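Local coordinates for glycosyl hydrolases family 31 family protein (Aspergillus niger, PDB 6DRU), which hydrolyses xyloglucan oligosaccharides, releasing alpha-xylose from their non-reducing terminal glucose, at residues 148-153 and 630-635. Sequence-based numbering, arbitrary orientation.
Sequences QIYGTG and QLVSSN
Val632 meets Tyr150 of strand 149-151, and Gln148 just ahead of it, through one methyl, CG1. The phenol end of Tyr150 lies against it, with CE1 3.5 Å from CG1 and the ring turned obliquely to the methyl, and the amide oxygen OE1 of Gln148 comes to 3.3 Å from the same Val632 CG1. CG1 gets there because it stands anti to the backbone N (chi1 176°). Gln148 is extended beyond CG, crossing Val632 at about a right angle, and carries the other end of its amide along to Ser633, where NE2 sits 3.3 Å from CB. That NE2 is a donor, but its hydrogen bond goes to the carbonyl O of Ser629, just before Gln630 in the same helix, so the amide is tied to the helix backbone while OE1 packs on Val632 and NE2 on Ser633 CB. No hydrogen bond joins residues 148-153 directly to residues 630-635.

Strand 149-151 is an outermost strand of the N-terminal beta sheet, paired with strand 176-183. Helix 628-633 belongs to the C-terminal domain of this family 31 hydrolase, so the contact joins an edge strand of that sheet to a helix far along the chain, with 476 residues between the two segments.

Further out, the helix closes in a Schellman motif at Asn635, whose N bonds back to Val632 O (3.1 Å). Ser634 OG and Ser633 OG both turn back onto Gln630 O, at 3.0 and 3.1 Å, and Ser634 N gives that oxygen a third donor. Asn161 bridges the two segments, binding Ile149 N through OD1 and Ser633 O through ND2, while Tyr618 stacks on the ring of Tyr150.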
ATOM      1  N   GLN A 148      -4.539 -26.908  26.021  1.00 65.67           N
ATOM      2  CA  GLN A 148      -5.917 -26.894  25.555  1.00 67.66           C
ATOM      3  C   GLN A 148      -6.449 -25.469  25.596  1.00 65.55           C
ATOM      4  O   GLN A 148      -6.235 -24.745  26.573  1.00 63.41           O
ATOM      5  CB  GLN A 148      -6.798 -27.817  26.404  1.00 64.34           C
ATOM      6  CG  GLN A 148      -6.405 -29.282  26.326  1.00 64.07           C
ATOM      7  CD  GLN A 148      -7.377 -30.186  27.058  1.00 68.02           C
ATOM      8  OE1 GLN A 148      -8.562 -29.874  27.181  1.00 69.85           O
ATOM      9  NE2 GLN A 148      -6.876 -31.308  27.558  1.00 71.00           N
ATOM     10  N   ILE A 149      -7.141 -25.072  24.532  1.00 63.91           N
ATOM     11  CA  ILE A 149      -7.644 -23.712  24.373  1.00 59.01           C
ATOM     12  C   ILE A 149      -9.164 -23.770  24.307  1.00 51.61           C
ATOM     13  O   ILE A 149      -9.725 -24.478  23.463  1.00 57.85           O
ATOM     14  CB  ILE A 149      -7.070 -23.035  23.120  1.00 56.72           C
ATOM     15  CG1 ILE A 149      -5.539 -23.064  23.149  1.00 52.58           C
ATOM     16  CG2 ILE A 149      -7.585 -21.614  23.003  1.00 60.79           C
ATOM     17  CD1 ILE A 149      -4.937 -22.430  24.382  1.00 48.96           C
ATOM     18  N   TYR A 150      -9.824 -23.025  25.190  1.00 52.23           N
ATOM     19  CA  TYR A 150     -11.278 -22.953  25.241  1.00 56.38           C
ATOM     20  C   TYR A 150     -11.732 -21.523  24.986  1.00 63.23           C
ATOM     21  O   TYR A 150     -11.130 -20.572  25.495  1.00 58.23           O
ATOM     22  CB  TYR A 150     -11.814 -23.425  26.597  1.00 60.16           C
ATOM     23  CG  TYR A 150     -11.207 -24.715  27.093  1.00 60.47           C
ATOM     24  CD1 TYR A 150     -11.105 -25.822  26.260  1.00 57.04           C
ATOM     25  CD2 TYR A 150     -10.732 -24.827  28.394  1.00 56.37           C
ATOM     26  CE1 TYR A 150     -10.549 -27.003  26.711  1.00 68.10           C
ATOM     27  CE2 TYR A 150     -10.175 -26.005  28.853  1.00 57.90           C
ATOM     28  CZ  TYR A 150     -10.087 -27.090  28.009  1.00 65.99           C
ATOM     29  OH  TYR A 150      -9.532 -28.264  28.464  1.00 63.31           O
ATOM     30  N   GLY A 151     -12.806 -21.375  24.213  1.00 65.02           N
ATOM     31  CA  GLY A 151     -13.356 -20.064  23.924  1.00 51.44           C
ATOM     32  C   GLY A 151     -13.191 -19.643  22.481  1.00 56.16           C
ATOM     33  O   GLY A 151     -13.628 -20.350  21.567  1.00 56.79           O
ATOM     34  N   THR A 152     -12.565 -18.481  22.272  1.00 57.34           N
ATOM     35  CA  THR A 152     -12.281 -17.912  20.952  1.00 61.82           C
ATOM     36  C   THR A 152     -13.546 -17.543  20.175  1.00 61.45           C
ATOM     37  O   THR A 152     -13.496 -17.372  18.952  1.00 61.31           O
ATOM     38  CB  THR A 152     -11.402 -18.846  20.107  1.00 58.28           C
ATOM     39  OG1 THR A 152     -12.177 -19.961  19.647  1.00 61.54           O
ATOM     40  CG2 THR A 152     -10.216 -19.356  20.918  1.00 53.32           C
ATOM     41  N   GLY A 153     -14.680 -17.404  20.851  1.00 59.79           N
ATOM     42  CA  GLY A 153     -15.919 -17.064  20.178  1.00 55.48           C
ATOM     43  C   GLY A 153     -16.700 -18.286  19.735  1.00 61.30           C
ATOM     44  O   GLY A 153     -16.554 -19.392  20.262  1.00 59.48           O
ATOM     45  N   GLN A 630      -8.745 -35.877  29.156  1.00 72.13           N
ATOM     46  CA  GLN A 630      -8.438 -36.402  27.831  1.00 81.30           C
ATOM     47  C   GLN A 630      -9.660 -36.353  26.921  1.00 76.11           C
ATOM     48  O   GLN A 630      -9.518 -36.164  25.707  1.00 85.56           O
ATOM     49  CB  GLN A 630      -7.887 -37.829  27.937  1.00 70.06           C
ATOM     50  CG  GLN A 630      -7.497 -38.484  26.603  1.00 80.19           C
ATOM     51  CD  GLN A 630      -8.623 -39.246  25.903  1.00100.71           C
ATOM     52  OE1 GLN A 630      -9.799 -39.132  26.255  1.00106.04           O
ATOM     53  NE2 GLN A 630      -8.256 -40.017  24.886  1.00 97.72           N
ATOM     54  N   LEU A 631     -10.861 -36.522  27.482  1.00 72.24           N
ATOM     55  CA  LEU A 631     -12.074 -36.449  26.677  1.00 72.67           C
ATOM     56  C   LEU A 631     -12.285 -35.066  26.076  1.00 68.82           C
ATOM     57  O   LEU A 631     -12.961 -34.945  25.048  1.00 75.08           O
ATOM     58  CB  LEU A 631     -13.293 -36.832  27.518  1.00 77.02           C
ATOM     59  CG  LEU A 631     -13.415 -38.297  27.938  1.00 65.50           C
ATOM     60  CD1 LEU A 631     -14.442 -38.450  29.052  1.00 51.59           C
ATOM     61  CD2 LEU A 631     -13.783 -39.158  26.742  1.00 51.55           C
ATOM     62  N   VAL A 632     -11.722 -34.023  26.687  1.00 71.68           N
ATOM     63  CA  VAL A 632     -11.825 -32.690  26.106  1.00 70.98           C
ATOM     64  C   VAL A 632     -10.749 -32.474  25.049  1.00 68.71           C
ATOM     65  O   VAL A 632     -11.012 -31.877  23.999  1.00 71.05           O
ATOM     66  CB  VAL A 632     -11.755 -31.625  27.215  1.00 66.00           C
ATOM     67  CG1 VAL A 632     -11.770 -30.235  26.613  1.00 63.71           C
ATOM     68  CG2 VAL A 632     -12.915 -31.794  28.180  1.00 49.57           C
ATOM     69  N   SER A 633      -9.530 -32.961  25.296  1.00 64.55           N
ATOM     70  CA  SER A 633      -8.451 -32.766  24.332  1.00 73.85           C
ATOM     71  C   SER A 633      -8.761 -33.457  23.011  1.00 71.52           C
ATOM     72  O   SER A 633      -8.451 -32.929  21.936  1.00 66.95           O
ATOM     73  CB  SER A 633      -7.127 -33.276  24.900  1.00 63.58           C
ATOM     74  OG  SER A 633      -6.967 -34.660  24.650  1.00 93.82           O
ATOM     75  N   SER A 634      -9.379 -34.634  23.069  1.00 75.41           N
ATOM     76  CA  SER A 634      -9.732 -35.384  21.872  1.00 70.11           C
ATOM     77  C   SER A 634     -11.061 -34.947  21.275  1.00 69.48           C
ATOM     78  O   SER A 634     -11.464 -35.489  20.239  1.00 65.23           O
ATOM     79  CB  SER A 634      -9.780 -36.881  22.184  1.00 76.04           C
ATOM     80  OG  SER A 634     -10.735 -37.155  23.195  1.00 77.18           O
ATOM     81  N   ASN A 635     -11.740 -33.983  21.896  1.00 66.43           N
ATOM     82  CA  ASN A 635     -13.049 -33.513  21.451  1.00 65.91           C
ATOM     83  C   ASN A 635     -14.029 -34.677  21.314  1.00 68.63           C
ATOM     84  O   ASN A 635     -14.703 -34.845  20.296  1.00 75.25           O
ATOM     85  CB  ASN A 635     -12.929 -32.724  20.146  1.00 70.99           C
ATOM     86  CG  ASN A 635     -12.137 -31.438  20.314  1.00 72.74           C
ATOM     87  OD1 ASN A 635     -12.597 -30.486  20.949  1.00 59.60           O
ATOM     88  ND2 ASN A 635     -10.933 -31.409  19.754  1.00 68.61           N
TER